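Local atomic coordinates of backbone pilus subunit (Streptococcus pneumoniae, PDB entry 3RPK), a protein that forms the repeating backbone subunit of a pneumococcal pilus, a cell-wall-anchored surface fibre that probably takes part in adhesion. Residues Ala52-Val57 with Ser123-Glu128; Asp242-Glu247 with Lys255-Gly260; Ala449-Ala454 with Trp518-Asp523. All blocks are in the same frame, centred on the assembly; numbering follows the deposited sequence.

Contact 1. Residues Ala52-Val57 with Ser123-Glu128; sequences AGVMFV and STYVGE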
ATOM      1  N   ALA A  52      37.306  -6.185  14.258  1.00 18.17           N
ATOM      2  CA  ALA A  52      38.023  -7.452  14.250  1.00 18.11           C
ATOM      3  C   ALA A  52      37.047  -8.607  13.993  1.00 23.51           C
ATOM      4  O   ALA A  52      35.848  -8.488  14.272  1.00 23.90           O
ATOM      5  CB  ALA A  52      38.702  -7.652  15.591  1.00 18.84           C
ATOM      6  N   GLY A  53      37.579  -9.721  13.498  1.00 20.86           N
ATOM      7  CA  GLY A  53      36.820 -10.937  13.223  1.00 20.86           C
ATOM      8  C   GLY A  53      36.208 -10.992  11.843  1.00 25.34           C
ATOM      9  O   GLY A  53      35.378 -11.858  11.573  1.00 26.22           O
ATOM     10  N   VAL A  54      36.601 -10.071  10.966  1.00 20.84           N
ATOM     11  CA  VAL A  54      36.076 -10.023   9.609  1.00 20.07           C
ATOM     12  C   VAL A  54      36.914 -10.857   8.661  1.00 23.79           C
ATOM     13  O   VAL A  54      38.121 -10.664   8.538  1.00 20.82           O
ATOM     14  CB  VAL A  54      35.844  -8.577   9.132  1.00 23.75           C
ATOM     15  CG1 VAL A  54      35.240  -8.537   7.737  1.00 23.77           C
ATOM     16  CG2 VAL A  54      34.961  -7.834  10.113  1.00 23.04           C
HETATM   17  N   MSE A  55      36.244 -11.797   8.011  1.00 25.00           N
HETATM   18  CA  MSE A  55      36.767 -12.757   7.051  1.00 27.96           C
HETATM   19  C   MSE A  55      36.872 -12.153   5.640  1.00 24.67           C
HETATM   20  O   MSE A  55      35.862 -11.817   5.044  1.00 23.33           O
HETATM   21  CB  MSE A  55      35.826 -13.983   7.051  1.00 33.92           C
HETATM   22  CG  MSE A  55      36.158 -15.048   6.025  1.00 46.32           C
HETATM   23 SE   MSE A  55      37.901 -15.798   6.390  1.00 61.28          SE
HETATM   24  CE  MSE A  55      37.426 -17.095   7.843  1.00 58.41           C
ATOM     25  N   PHE A  56      38.092 -12.043   5.110  1.00 17.59           N
ATOM     26  CA  PHE A  56      38.376 -11.585   3.755  1.00 15.60           C
ATOM     27  C   PHE A  56      39.099 -12.699   2.974  1.00 14.59           C
ATOM     28  O   PHE A  56      39.905 -13.423   3.551  1.00 12.09           O
ATOM     29  CB  PHE A  56      39.222 -10.309   3.768  1.00 17.65           C
ATOM     30  CG  PHE A  56      38.513  -9.077   4.257  1.00 19.97           C
ATOM     31  CD1 PHE A  56      37.597  -8.412   3.446  1.00 24.00           C
ATOM     32  CD2 PHE A  56      38.798  -8.543   5.508  1.00 22.88           C
ATOM     33  CE1 PHE A  56      36.942  -7.265   3.901  1.00 24.98           C
ATOM     34  CE2 PHE A  56      38.147  -7.391   5.960  1.00 25.92           C
ATOM     35  CZ  PHE A  56      37.232  -6.756   5.150  1.00 24.24           C
ATOM     36  N   VAL A  57      38.800 -12.842   1.671  1.00 10.54           N
ATOM     37  CA  VAL A  57      39.394 -13.869   0.793  1.00 10.63           C
ATOM     38  C   VAL A  57      39.907 -13.216  -0.497  1.00 18.40           C
ATOM     39  O   VAL A  57      39.332 -12.227  -0.941  1.00 19.47           O
ATOM     40  CB  VAL A  57      38.407 -15.018   0.485  1.00 13.34           C
ATOM     41  CG1 VAL A  57      39.146 -16.263   0.035  1.00 13.25           C
ATOM     42  CG2 VAL A  57      37.561 -15.353   1.689  1.00 12.92           C
ATOM     43  N   SER A 123      32.128 -14.194   9.374  1.00 21.62           N
ATOM     44  CA  SER A 123      32.594 -13.115  10.232  1.00 21.97           C
ATOM     45  C   SER A 123      31.770 -12.908  11.493  1.00 26.73           C
ATOM     46  O   SER A 123      30.564 -13.129  11.475  1.00 27.72           O
ATOM     47  CB  SER A 123      32.685 -11.822   9.433  1.00 25.95           C
ATOM     48  OG  SER A 123      33.272 -12.062   8.164  1.00 33.53           O
ATOM     49  N   THR A 124      32.428 -12.478  12.584  1.00 22.36           N
ATOM     50  CA  THR A 124      31.816 -12.168  13.884  1.00 22.08           C
ATOM     51  C   THR A 124      32.348 -10.783  14.262  1.00 24.13           C
ATOM     52  O   THR A 124      33.406 -10.678  14.878  1.00 24.44           O
ATOM     53  CB  THR A 124      32.193 -13.236  14.958  1.00 39.54           C
ATOM     54  OG1 THR A 124      33.623 -13.303  15.095  1.00 50.44           O
ATOM     55  CG2 THR A 124      31.626 -14.633  14.671  1.00 34.53           C
ATOM     56  N   TYR A 125      31.676  -9.729  13.821  1.00 20.38           N
ATOM     57  CA  TYR A 125      32.125  -8.352  14.055  1.00 21.26           C
ATOM     58  C   TYR A 125      32.255  -8.012  15.560  1.00 27.60           C
ATOM     59  O   TYR A 125      31.257  -7.967  16.292  1.00 25.98           O
ATOM     60  CB  TYR A 125      31.185  -7.334  13.386  1.00 22.23           C
ATOM     61  CG  TYR A 125      31.107  -7.299  11.871  1.00 24.20           C
ATOM     62  CD1 TYR A 125      30.519  -6.224  11.215  1.00 25.73           C
ATOM     63  CD2 TYR A 125      31.535  -8.378  11.098  1.00 25.45           C
ATOM     64  CE1 TYR A 125      30.383  -6.206   9.830  1.00 25.97           C
ATOM     65  CE2 TYR A 125      31.406  -8.368   9.712  1.00 26.50           C
ATOM     66  CZ  TYR A 125      30.823  -7.278   9.081  1.00 33.51           C
ATOM     67  OH  TYR A 125      30.664  -7.239   7.716  1.00 34.97           O
ATOM     68  N   VAL A 126      33.504  -7.805  16.009  1.00 26.64           N
ATOM     69  CA  VAL A 126      33.839  -7.432  17.379  1.00 27.71           C
ATOM     70  C   VAL A 126      34.502  -6.046  17.314  1.00 37.45           C
ATOM     71  O   VAL A 126      35.506  -5.861  16.616  1.00 36.00           O
ATOM     72  CB  VAL A 126      34.681  -8.506  18.129  1.00 30.42           C
ATOM     73  CG1 VAL A 126      34.940  -8.085  19.572  1.00 30.35           C
ATOM     74  CG2 VAL A 126      33.985  -9.860  18.114  1.00 29.63           C
ATOM     75  N   GLY A 127      33.889  -5.086  17.996  1.00 40.08           N
ATOM     76  CA  GLY A 127      34.334  -3.702  18.003  1.00 43.34           C
ATOM     77  C   GLY A 127      35.525  -3.392  18.883  1.00 55.16           C
ATOM     78  O   GLY A 127      36.134  -4.298  19.466  1.00 54.76           O
ATOM     79  N   GLU A 128      35.845  -2.079  18.983  1.00 56.75           N
ATOM     80  CA  GLU A 128      36.950  -1.511  19.765  1.00 58.29           C
ATOM     81  C   GLU A 128      36.913  -1.922  21.240  1.00 63.49           C
ATOM     82  O   GLU A 128      37.953  -2.345  21.763  1.00 64.22           O
ATOM     83  CB  GLU A 128      36.996   0.029  19.636  1.00 60.22           C
ATOM     84  CG  GLU A 128      37.263   0.528  18.211  1.00 75.64           C
ATOM     85  CD  GLU A 128      37.804   1.944  18.136  1.00 96.63           C
ATOM     86  OE1 GLU A 128      39.042   2.112  18.203  1.00 78.14           O
ATOM     87  OE2 GLU A 128      36.988   2.887  18.026  1.00 95.60           O
TER

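Contact 2. Residues Asp242-Glu247 with Lys255-Gly260; sequences DYALTE and KLTDAG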
ATOM      1  N   ASP A 242      10.715  18.268  12.487  1.00 31.96           N
ATOM      2  CA  ASP A 242      11.491  17.107  12.039  1.00 30.79           C
ATOM      3  C   ASP A 242      10.948  16.567  10.732  1.00 32.17           C
ATOM      4  O   ASP A 242      11.682  15.922   9.988  1.00 30.67           O
ATOM      5  CB  ASP A 242      11.462  16.002  13.099  1.00 32.75           C
ATOM      6  CG  ASP A 242      12.058  16.408  14.429  1.00 45.49           C
ATOM      7  OD1 ASP A 242      13.071  17.162  14.431  1.00 45.03           O
ATOM      8  OD2 ASP A 242      11.535  15.958  15.469  1.00 54.38           O
ATOM      9  N   TYR A 243       9.669  16.836  10.448  1.00 28.64           N
ATOM     10  CA  TYR A 243       9.010  16.374   9.235  1.00 28.24           C
ATOM     11  C   TYR A 243       8.099  17.442   8.651  1.00 30.27           C
ATOM     12  O   TYR A 243       7.624  18.327   9.375  1.00 30.39           O
ATOM     13  CB  TYR A 243       8.230  15.058   9.500  1.00 29.96           C
ATOM     14  CG  TYR A 243       7.175  15.141  10.584  1.00 32.48           C
ATOM     15  CD1 TYR A 243       7.475  14.818  11.904  1.00 34.65           C
ATOM     16  CD2 TYR A 243       5.860  15.492  10.282  1.00 33.86           C
ATOM     17  CE1 TYR A 243       6.495  14.871  12.904  1.00 35.12           C
ATOM     18  CE2 TYR A 243       4.875  15.549  11.271  1.00 34.66           C
ATOM     19  CZ  TYR A 243       5.195  15.233  12.579  1.00 38.57           C
ATOM     20  OH  TYR A 243       4.209  15.283  13.526  1.00 36.14           O
ATOM     21  N   ALA A 244       7.832  17.336   7.345  1.00 23.87           N
ATOM     22  CA  ALA A 244       6.917  18.214   6.631  1.00 22.38           C
ATOM     23  C   ALA A 244       5.742  17.344   6.206  1.00 25.21           C
ATOM     24  O   ALA A 244       5.911  16.397   5.436  1.00 25.78           O
ATOM     25  CB  ALA A 244       7.608  18.818   5.425  1.00 23.07           C
ATOM     26  N   LEU A 245       4.560  17.639   6.739  1.00 20.80           N
ATOM     27  CA  LEU A 245       3.356  16.866   6.466  1.00 20.27           C
ATOM     28  C   LEU A 245       2.327  17.568   5.576  1.00 27.53           C
ATOM     29  O   LEU A 245       1.765  18.596   5.966  1.00 28.05           O
ATOM     30  CB  LEU A 245       2.736  16.398   7.801  1.00 19.60           C
ATOM     31  CG  LEU A 245       1.416  15.589   7.787  1.00 22.07           C
ATOM     32  CD1 LEU A 245       1.523  14.293   6.939  1.00 21.34           C
ATOM     33  CD2 LEU A 245       0.985  15.303   9.182  1.00 20.14           C
ATOM     34  N   THR A 246       2.092  17.009   4.371  1.00 25.25           N
ATOM     35  CA  THR A 246       1.077  17.476   3.419  1.00 24.55           C
ATOM     36  C   THR A 246      -0.062  16.483   3.603  1.00 27.44           C
ATOM     37  O   THR A 246       0.198  15.288   3.684  1.00 27.69           O
ATOM     38  CB  THR A 246       1.635  17.490   1.970  1.00 32.94           C
ATOM     39  OG1 THR A 246       2.656  18.476   1.859  1.00 27.05           O
ATOM     40  CG2 THR A 246       0.567  17.788   0.926  1.00 34.50           C
ATOM     41  N   GLU A 247      -1.293  16.964   3.739  1.00 23.49           N
ATOM     42  CA  GLU A 247      -2.459  16.099   3.928  1.00 22.96           C
ATOM     43  C   GLU A 247      -3.482  16.465   2.865  1.00 24.30           C
ATOM     44  O   GLU A 247      -3.701  17.649   2.625  1.00 21.23           O
ATOM     45  CB  GLU A 247      -3.092  16.284   5.318  1.00 24.64           C
ATOM     46  CG  GLU A 247      -2.186  16.116   6.531  1.00 37.86           C
ATOM     47  CD  GLU A 247      -2.836  16.579   7.831  1.00 57.87           C
ATOM     48  OE1 GLU A 247      -3.143  17.790   7.958  1.00 38.90           O
ATOM     49  OE2 GLU A 247      -3.024  15.727   8.730  1.00 48.54           O
ATOM     50  N   LYS A 255       7.533  14.050   4.719  1.00 19.89           N
ATOM     51  CA  LYS A 255       8.891  14.169   4.206  1.00 19.17           C
ATOM     52  C   LYS A 255       9.756  14.640   5.366  1.00 22.28           C
ATOM     53  O   LYS A 255       9.488  15.715   5.896  1.00 23.22           O
ATOM     54  CB  LYS A 255       8.928  15.186   3.040  1.00 22.44           C
ATOM     55  CG  LYS A 255       7.979  14.819   1.863  1.00 41.75           C
ATOM     56  CD  LYS A 255       7.711  15.963   0.880  1.00 43.68           C
ATOM     57  CE  LYS A 255       8.579  15.922  -0.365  1.00 51.08           C
ATOM     58  NZ  LYS A 255      10.008  16.254  -0.088  1.00 58.00           N
ATOM     59  N   LEU A 256      10.751  13.828   5.803  1.00 17.09           N
ATOM     60  CA  LEU A 256      11.635  14.189   6.922  1.00 15.63           C
ATOM     61  C   LEU A 256      12.509  15.394   6.620  1.00 19.74           C
ATOM     62  O   LEU A 256      13.230  15.389   5.635  1.00 17.92           O
ATOM     63  CB  LEU A 256      12.518  13.006   7.369  1.00 14.85           C
ATOM     64  CG  LEU A 256      11.833  11.870   8.073  1.00 18.56           C
ATOM     65  CD1 LEU A 256      12.841  10.876   8.600  1.00 18.53           C
ATOM     66  CD2 LEU A 256      10.922  12.357   9.195  1.00 20.45           C
ATOM     67  N   THR A 257      12.472  16.414   7.476  1.00 20.25           N
ATOM     68  CA  THR A 257      13.322  17.602   7.306  1.00 21.87           C
ATOM     69  C   THR A 257      14.767  17.258   7.759  1.00 31.51           C
ATOM     70  O   THR A 257      14.997  16.166   8.298  1.00 32.21           O
ATOM     71  CB  THR A 257      12.780  18.817   8.092  1.00 22.96           C
ATOM     72  OG1 THR A 257      12.952  18.613   9.484  1.00 22.15           O
ATOM     73  CG2 THR A 257      11.341  19.171   7.757  1.00 21.34           C
ATOM     74  N   ASP A 258      15.726  18.195   7.585  1.00 29.35           N
ATOM     75  CA  ASP A 258      17.106  17.981   8.016  1.00 29.36           C
ATOM     76  C   ASP A 258      17.182  17.521   9.480  1.00 34.46           C
ATOM     77  O   ASP A 258      17.893  16.553   9.767  1.00 34.61           O
ATOM     78  CB  ASP A 258      17.934  19.246   7.783  1.00 31.48           C
ATOM     79  CG  ASP A 258      18.379  19.439   6.346  1.00 46.77           C
ATOM     80  OD1 ASP A 258      17.659  18.959   5.422  1.00 47.59           O
ATOM     81  OD2 ASP A 258      19.444  20.075   6.136  1.00 55.00           O
ATOM     82  N   ALA A 259      16.383  18.166  10.377  1.00 30.30           N
ATOM     83  CA  ALA A 259      16.258  17.869  11.805  1.00 29.23           C
ATOM     84  C   ALA A 259      15.837  16.419  12.062  1.00 33.89           C
ATOM     85  O   ALA A 259      16.381  15.773  12.968  1.00 34.96           O
ATOM     86  CB  ALA A 259      15.241  18.801  12.425  1.00 29.76           C
ATOM     87  N   GLY A 260      14.869  15.939  11.275  1.00 27.88           N
ATOM     88  CA  GLY A 260      14.340  14.587  11.375  1.00 26.24           C
ATOM     89  C   GLY A 260      15.268  13.566  10.782  1.00 28.44           C
ATOM     90  O   GLY A 260      15.356  12.443  11.289  1.00 28.93           O
TER

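Contact 3. Residues Ala449-Ala454 with Trp518-Asp523; sequences AGQYLA and WVADKD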
ATOM      1  N   ALA A 449     -37.082  -5.694  22.010  1.00 22.95           N
ATOM      2  CA  ALA A 449     -36.442  -4.396  22.231  1.00 24.48           C
ATOM      3  C   ALA A 449     -35.660  -4.172  20.910  1.00 33.12           C
ATOM      4  O   ALA A 449     -36.242  -4.375  19.816  1.00 34.75           O
ATOM      5  CB  ALA A 449     -35.530  -4.407  23.466  1.00 24.68           C
ATOM      6  N   GLY A 450     -34.366  -3.878  20.989  1.00 27.94           N
ATOM      7  CA  GLY A 450     -33.601  -3.714  19.766  1.00 26.16           C
ATOM      8  C   GLY A 450     -33.815  -2.354  19.145  1.00 26.55           C
ATOM      9  O   GLY A 450     -34.949  -1.864  19.037  1.00 25.43           O
ATOM     10  N   GLN A 451     -32.705  -1.711  18.805  1.00 20.32           N
ATOM     11  CA  GLN A 451     -32.743  -0.398  18.214  1.00 18.40           C
ATOM     12  C   GLN A 451     -32.815  -0.551  16.703  1.00 19.67           C
ATOM     13  O   GLN A 451     -32.689  -1.654  16.186  1.00 17.23           O
ATOM     14  CB  GLN A 451     -31.567   0.452  18.701  1.00 19.36           C
ATOM     15  CG  GLN A 451     -31.585   0.694  20.216  1.00 34.72           C
ATOM     16  CD  GLN A 451     -30.815   1.937  20.650  1.00 58.69           C
ATOM     17  OE1 GLN A 451     -31.402   2.921  21.132  1.00 59.93           O
ATOM     18  NE2 GLN A 451     -29.482   1.924  20.516  1.00 34.78           N
ATOM     19  N   TYR A 452     -33.113   0.542  16.013  1.00 18.36           N
ATOM     20  CA  TYR A 452     -33.271   0.610  14.560  1.00 18.71           C
ATOM     21  C   TYR A 452     -32.087   1.297  13.899  1.00 19.54           C
ATOM     22  O   TYR A 452     -31.529   2.254  14.432  1.00 18.48           O
ATOM     23  CB  TYR A 452     -34.623   1.285  14.183  1.00 20.76           C
ATOM     24  CG  TYR A 452     -35.818   0.559  14.782  1.00 21.60           C
ATOM     25  CD1 TYR A 452     -36.403  -0.516  14.127  1.00 22.51           C
ATOM     26  CD2 TYR A 452     -36.323   0.914  16.032  1.00 22.56           C
ATOM     27  CE1 TYR A 452     -37.457  -1.224  14.694  1.00 23.50           C
ATOM     28  CE2 TYR A 452     -37.383   0.216  16.611  1.00 24.07           C
ATOM     29  CZ  TYR A 452     -37.943  -0.863  15.941  1.00 32.80           C
ATOM     30  OH  TYR A 452     -38.993  -1.570  16.495  1.00 32.99           O
ATOM     31  N   LEU A 453     -31.679   0.762  12.765  1.00 14.88           N
ATOM     32  CA  LEU A 453     -30.559   1.281  12.012  1.00 14.63           C
ATOM     33  C   LEU A 453     -30.866   2.686  11.472  1.00 23.49           C
ATOM     34  O   LEU A 453     -31.810   2.886  10.684  1.00 24.68           O
ATOM     35  CB  LEU A 453     -30.177   0.298  10.899  1.00 13.54           C
ATOM     36  CG  LEU A 453     -29.092   0.768   9.961  1.00 16.29           C
ATOM     37  CD1 LEU A 453     -27.709   0.331  10.438  1.00 15.77           C
ATOM     38  CD2 LEU A 453     -29.393   0.335   8.551  1.00 16.61           C
ATOM     39  N   ALA A 454     -30.075   3.660  11.940  1.00 19.69           N
ATOM     40  CA  ALA A 454     -30.210   5.051  11.544  1.00 18.53           C
ATOM     41  C   ALA A 454     -28.900   5.620  11.005  1.00 21.81           C
ATOM     42  O   ALA A 454     -27.852   4.985  11.088  1.00 19.91           O
ATOM     43  CB  ALA A 454     -30.672   5.866  12.734  1.00 18.90           C
ATOM     44  N   TRP A 518     -27.474   3.126  16.008  1.00 20.43           N
ATOM     45  CA  TRP A 518     -28.698   2.434  16.400  1.00 19.54           C
ATOM     46  C   TRP A 518     -29.529   3.301  17.329  1.00 21.91           C
ATOM     47  O   TRP A 518     -29.027   3.810  18.338  1.00 21.30           O
ATOM     48  CB  TRP A 518     -28.388   1.065  16.994  1.00 18.48           C
ATOM     49  CG  TRP A 518     -27.751   0.139  16.009  1.00 19.38           C
ATOM     50  CD1 TRP A 518     -26.424   0.012  15.749  1.00 22.11           C
ATOM     51  CD2 TRP A 518     -28.424  -0.747  15.105  1.00 19.44           C
ATOM     52  NE1 TRP A 518     -26.221  -0.900  14.741  1.00 21.45           N
ATOM     53  CE2 TRP A 518     -27.433  -1.405  14.344  1.00 23.30           C
ATOM     54  CE3 TRP A 518     -29.773  -1.032  14.844  1.00 20.61           C
ATOM     55  CZ2 TRP A 518     -27.750  -2.363  13.359  1.00 22.26           C
ATOM     56  CZ3 TRP A 518     -30.081  -1.966  13.859  1.00 22.04           C
ATOM     57  CH2 TRP A 518     -29.076  -2.635  13.145  1.00 22.32           C
ATOM     58  N   VAL A 519     -30.793   3.504  16.952  1.00 17.61           N
ATOM     59  CA  VAL A 519     -31.721   4.369  17.671  1.00 17.54           C
ATOM     60  C   VAL A 519     -33.044   3.689  18.076  1.00 25.80           C
ATOM     61  O   VAL A 519     -33.544   2.817  17.354  1.00 26.56           O
ATOM     62  CB  VAL A 519     -31.969   5.707  16.911  1.00 20.05           C
ATOM     63  CG1 VAL A 519     -30.702   6.554  16.824  1.00 18.96           C
ATOM     64  CG2 VAL A 519     -32.600   5.478  15.532  1.00 19.52           C
ATOM     65  N   ALA A 520     -33.632   4.154  19.210  1.00 23.34           N
ATOM     66  CA  ALA A 520     -34.902   3.696  19.788  1.00 23.68           C
ATOM     67  C   ALA A 520     -36.142   3.912  18.905  1.00 31.26           C
ATOM     68  O   ALA A 520     -37.003   3.028  18.854  1.00 33.88           O
ATOM     69  CB  ALA A 520     -35.123   4.367  21.124  1.00 24.17           C
ATOM     70  N   ASP A 521     -36.233   5.090  18.237  1.00 26.58           N
ATOM     71  CA  ASP A 521     -37.335   5.558  17.391  1.00 25.52           C
ATOM     72  C   ASP A 521     -37.289   4.965  15.998  1.00 24.66           C
ATOM     73  O   ASP A 521     -36.365   5.268  15.266  1.00 24.20           O
ATOM     74  CB  ASP A 521     -37.299   7.119  17.317  1.00 28.11           C
ATOM     75  CG  ASP A 521     -38.503   7.842  16.692  1.00 42.06           C
ATOM     76  OD1 ASP A 521     -38.590   9.090  16.839  1.00 43.20           O
ATOM     77  OD2 ASP A 521     -39.352   7.162  16.040  1.00 44.13           O
ATOM     78  N   LYS A 522     -38.295   4.169  15.610  1.00 19.42           N
ATOM     79  CA  LYS A 522     -38.388   3.582  14.264  1.00 18.84           C
ATOM     80  C   LYS A 522     -38.763   4.613  13.175  1.00 29.12           C
ATOM     81  O   LYS A 522     -38.685   4.305  11.978  1.00 28.90           O
ATOM     82  CB  LYS A 522     -39.307   2.346  14.224  1.00 18.78           C
ATOM     83  CG  LYS A 522     -40.692   2.546  14.839  1.00 26.73           C
ATOM     84  CD  LYS A 522     -41.295   1.239  15.354  1.00 37.03           C
ATOM     85  CE  LYS A 522     -42.388   0.747  14.445  1.00 49.58           C
ATOM     86  NZ  LYS A 522     -43.388  -0.082  15.172  1.00 50.36           N
ATOM     87  N   ASP A 523     -39.195   5.832  13.575  1.00 29.75           N
ATOM     88  CA  ASP A 523     -39.530   6.860  12.585  1.00 30.61           C
ATOM     89  C   ASP A 523     -38.784   8.177  12.786  1.00 33.08           C
ATOM     90  O   ASP A 523     -39.265   9.235  12.392  1.00 32.67           O
ATOM     91  CB  ASP A 523     -41.051   7.018  12.326  1.00 33.37           C
ATOM     92  CG  ASP A 523     -41.412   7.465  10.900  1.00 50.87           C
ATOM     93  OD1 ASP A 523     -40.484   7.848  10.131  1.00 52.02           O
ATOM     94  OD2 ASP A 523     -42.614   7.441  10.556  1.00 58.71           O
TER

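Contact 1. Residues Ala52-Val57 with Ser123-Glu128
Ala52 and Val126 form a single antiparallel bridge of the hydrogen-bonded kind. Ala52 N gives its hydrogen to Val126 O at 3.0 Å, in the carbonyl plane, and Val126 N returns a bond of 3.0 Å to Ala52 O. The two segments run in opposite directions here. Beside this bridge, Thr124 N binds Gly53 O at 3.2 Å. That donor stands above the carbonyl plane. Gly53 has a positive phi (88°), part of the backbone turn that brings its O to Thr124 N.

Ser123 carries the next link with its side chain. Its OG takes a nearly straight bond of 3.0 Å from Met55 N (167° at the hydrogen). The hydroxyl lies anti to the carbonyl carbon (chi1 -43°), which carries it across to the start of strand 55-59. Met55 is present as selenomethionine; its CB packs against this hydroxyl, while the end of its chain leads away.

Val54 supplies the apolar part. Its CG2 branch sits 3.6 Å from Tyr125 CD2, and the two side chains cross obliquely. The Tyr125 ring also meets His120 with the ring planes about perpendicular, and its OH binds Lys16 NZ.

The contact thus pins the long loop between strands 112-118 and 141-145 to the lead-in of strand 55-59 in the N-terminal part of the pilin. Three backbone bonds and the Ser123 OG bond cross it, against one apolar touch, Val54 on Tyr125. Ser123 OG accepts from Met55 N and is also hydrogen-bonded to Ile119 O, so one hydroxyl ties together three points of the backbone.

Contact 2. Residues Asp242-Glu247 with Lys255-Gly260
Tyr243 pairs with Leu256 and Ala244 with Lys255 at the open end of the beta hairpin formed by strands 243-247 and 251-256. The hairpin lies within the Cna-B-like pilin backbone region of the chain.

The backbone bonds come first. Ala244 N binds Lys255 O at 2.7 Å, and Lys255 N binds Ala244 O at 2.9 Å. Past this pair, Thr257 N reaches Asp242 O at 2.7 Å, with the donor above the carbonyl plane. Thr257, just past the strand, is the N-cap residue of helix 258-262; Thr257 OG1 is hydrogen-bonded to Gly241 O.

Apolar contact is small. Tyr243 and Leu256 share one face of the hairpin. Leu256 CG is anti to its carbonyl carbon (chi1 -71°), which brings CD2 to 3.8 Å from Tyr243 CB. The Tyr243 ring continues away to Val231 of strand 222-233, in a different sheet, and Leu238 touches both side chains. Ala244 and Lys255 lie on the other, more exposed face.

The Asp242 carboxylate is held by a salt bridge from OD1 to Lys263 NZ and a hydrogen bond from Glu239 N to OD2. Asp242 CB rests on Gly260 CA at 3.6 Å. Asp242 OD1 also comes within 3.4 Å of Ala259 CB.

Contact 3. Residues Ala449-Ala454 with Trp518-Asp523
Tyr452 and Val519 bind each other through two backbone hydrogen bonds in a two-stranded antiparallel ladder. Tyr452 N meets Val519 O at 2.7 Å in an almost straight bond (177° at the hydrogen), and Val519 N meets Tyr452 O at 2.9 Å. Leu453 and Trp518 form the adjoining non-hydrogen-bonded pair.

Two CH-pi contacts follow. Lys522 CB sits over the centre of the Tyr452 ring, 3.7 Å from its centroid and 8° off the normal. The two side chains run side by side. On the opposite face of the ladder, Leu453 CB lies over the six-membered ring of Trp518, 4.0 Å from its centroid. Trp518 CG is anti to its carbonyl carbon (chi1 -64°), and the indole reaches across the partner strand.

Ala454 CB packs on Val519 CG2 at 3.4 Å. The extended Gln451 side chain lies along the backbone of Trp518-Ala520, its CB 3.4 Å from Val519 O. After the ladder, Asp521 OD2 accepts from Asp523 N at 2.8 Å, an Asx turn.

Tyr452 OH is hydrogen-bonded to Glu551 of strand 546-552. Strand 440-444 touches the ladder at Tyr452 and Leu453, and the backbone of Leu453 bonds to Ile443 and Val528. Helices 462-484 and 492-512 come between the two strands in the chain; the ladder brackets them, consistent with a helical insertion in a prealbumin-like (SpaA-like) fold.

How the contacts relate
The three contacts follow one another along the chain, each closing before the next opens. They lie in separate parts of an elongated molecule and share no sheet. The centres of contacts 1 and 2 are about 37 Å apart, and those of contacts 2 and 3 about 46 Å. Contacts 1 and 3 lie on opposite sides of the chain's centre, their centres about 71 Å apart. Contact 1 adjoins the sheet holding strand 55-59, contact 2 lies in the sheet holding strands 243-247 and 251-256, and contact 3 is a two-stranded sheet of its own. This spacing is consistent with Ig-like domains strung along an elongated pilin.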